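Local coordinates for protein linoleate 11-lipoxygenase (Gaeumannomyces graminis, PDB 5FX8) that oxygenates linoleic and alpha-linolenic acids at a catalytic manganese centre, giving 11S- and 13R-hydroperoxy fatty acids, at residues Q287-H290 against V291-H294. Numbering follows the deposited sequence.
With MN (manganese (II) ion), chain I.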
loop_
_atom_site.group_PDB
_atom_site.type_symbol
_atom_site.label_atom_id
_atom_site.label_comp_id
_atom_site.label_asym_id
_atom_site.label_seq_id
_atom_site.Cartn_x
_atom_site.Cartn_y
_atom_site.Cartn_z
ATOM N N GLN A 287 -2.837 12.384 1.674
ATOM C CA GLN A 287 -3.824 11.327 1.726
ATOM C C GLN A 287 -5.024 11.653 0.859
ATOM O O GLN A 287 -5.646 10.752 0.299
ATOM C CB GLN A 287 -4.228 11.044 3.170
ATOM C CG GLN A 287 -3.099 10.415 3.971
ATOM C CD GLN A 287 -2.206 9.491 3.126
ATOM O OE1 GLN A 287 -2.636 8.429 2.700
ATOM N NE2 GLN A 287 -0.963 9.913 2.882
ATOM N N MET A 288 -5.364 12.921 0.701
ATOM C CA MET A 288 -6.625 13.136 0.014
ATOM C C MET A 288 -6.431 13.505 -1.439
ATOM O O MET A 288 -7.305 13.256 -2.271
ATOM C CB MET A 288 -7.436 14.184 0.761
ATOM C CG MET A 288 -7.966 13.655 2.069
ATOM S SD MET A 288 -8.822 12.094 1.836
ATOM C CE MET A 288 -7.771 10.979 2.632
ATOM N N TYR A 289 -5.298 14.065 -1.774
ATOM C CA TYR A 289 -5.011 14.229 -3.168
ATOM C C TYR A 289 -4.775 12.890 -3.846
ATOM O O TYR A 289 -5.083 12.768 -5.025
ATOM C CB TYR A 289 -3.814 15.154 -3.323
ATOM C CG TYR A 289 -3.453 15.436 -4.756
ATOM C CD1 TYR A 289 -4.127 16.404 -5.480
ATOM C CD2 TYR A 289 -2.436 14.746 -5.376
ATOM C CE1 TYR A 289 -3.797 16.669 -6.779
ATOM C CE2 TYR A 289 -2.091 15.007 -6.681
ATOM C CZ TYR A 289 -2.775 15.970 -7.384
ATOM O OH TYR A 289 -2.439 16.233 -8.698
ATOM N N HIS A 290 -4.235 11.874 -3.143
ATOM C CA HIS A 290 -3.940 10.634 -3.878
ATOM C C HIS A 290 -5.186 9.871 -4.293
ATOM O O HIS A 290 -5.081 8.913 -5.071
ATOM C CB HIS A 290 -3.023 9.703 -3.080
ATOM C CG HIS A 290 -3.735 8.628 -2.319
ATOM N ND1 HIS A 290 -4.375 8.883 -1.132
ATOM C CD2 HIS A 290 -3.872 7.296 -2.541
ATOM C CE1 HIS A 290 -4.899 7.763 -0.668
ATOM N NE2 HIS A 290 -4.611 6.784 -1.505
ATOM N N VAL A 291 -6.357 10.253 -3.786
ATOM C CA VAL A 291 -7.605 9.738 -4.329
ATOM C C VAL A 291 -7.599 9.852 -5.845
ATOM O O VAL A 291 -8.045 8.942 -6.556
ATOM C CB VAL A 291 -8.782 10.488 -3.692
ATOM C CG1 VAL A 291 -10.101 10.051 -4.271
ATOM C CG2 VAL A 291 -8.762 10.230 -2.245
ATOM N N LEU A 292 -7.017 10.937 -6.358
ATOM C CA LEU A 292 -6.907 11.136 -7.794
ATOM C C LEU A 292 -5.938 10.140 -8.431
ATOM O O LEU A 292 -6.160 9.690 -9.563
ATOM C CB LEU A 292 -6.505 12.585 -8.068
ATOM C CG LEU A 292 -7.527 13.677 -7.730
ATOM C CD1 LEU A 292 -6.969 15.035 -7.979
ATOM C CD2 LEU A 292 -8.638 13.516 -8.643
ATOM N N PHE A 293 -4.870 9.760 -7.727
ATOM C CA PHE A 293 -4.052 8.654 -8.210
ATOM C C PHE A 293 -4.864 7.378 -8.295
ATOM O O PHE A 293 -4.482 6.467 -9.019
ATOM C CB PHE A 293 -2.835 8.371 -7.317
ATOM C CG PHE A 293 -1.824 9.489 -7.234
ATOM C CD1 PHE A 293 -2.036 10.704 -7.834
ATOM C CD2 PHE A 293 -0.650 9.318 -6.527
ATOM C CE1 PHE A 293 -1.108 11.715 -7.731
ATOM C CE2 PHE A 293 0.287 10.338 -6.437
ATOM C CZ PHE A 293 0.046 11.523 -7.030
ATOM N N HIS A 294 -5.964 7.270 -7.553
ATOM C CA HIS A 294 -6.827 6.113 -7.766
ATOM C C HIS A 294 -7.802 6.328 -8.927
ATOM O O HIS A 294 -7.948 5.454 -9.775
ATOM C CB HIS A 294 -7.588 5.772 -6.482
ATOM C CG HIS A 294 -6.790 5.006 -5.474
ATOM N ND1 HIS A 294 -6.585 3.652 -5.564
ATOM C CD2 HIS A 294 -6.150 5.407 -4.352
ATOM C CE1 HIS A 294 -5.856 3.247 -4.543
ATOM N NE2 HIS A 294 -5.577 4.294 -3.790
HETATM MN MN MN I . -4.378 4.409 -2.035
HETATM O O HOH W 1 -6.173 4.731 -0.429
#
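His290 and His294, one helical turn apart, extend side by side from the same flank of the helix and share the catalytic manganese: NE2 of His290 lies 2.4 Å from the metal and NE2 of His294 2.1 Å. Their rings meet obliquely, planes at 66°, the CD2 of His290 coming to the edge of the His294 ring. With NE2 given to the metal, ND1 of His290 is the remaining ring nitrogen, and it donates to Gln287 O at 2.7 Å. That carbonyl lies close to the ring plane, although the nitrogen sits above the carbonyl plane. With chi1 at 97°, one face of the imidazole lies over Val291 N, and the bonds at ND1 and NE2 together would hold the ring's rotation.

The backbone is kinked here, the amides of Val291 and Leu292 having no bond to the turn before. Leu292 N turns instead to Tyr289 O at 3.0 Å, while Val291 N has a weak bond to Met288 O at 3.5 Å. The N-H of His294 has weak bonds to His290 O at 3.1 Å and Val291 O at 2.8 Å. On another flank, chi1 -178° puts CG of Tyr289 beside its carbonyl carbon, bringing the ring toward the next turn, where CE1 meets Leu292 CD1 and CE2 meets Phe293 CE1, the latter at 3.6 Å.

A water, His478, Asn482 and the carboxylate of the C-terminal Val618 complete the metal site. Gln287 OE1 is hydrogen-bonded elsewhere, and its NE2 hydrogen-bonds to Met481 O, joining helix 268-305 to helix 460-481, which Phe293 also touches; helix 351-363 packs against Met288, Tyr289 and Leu292.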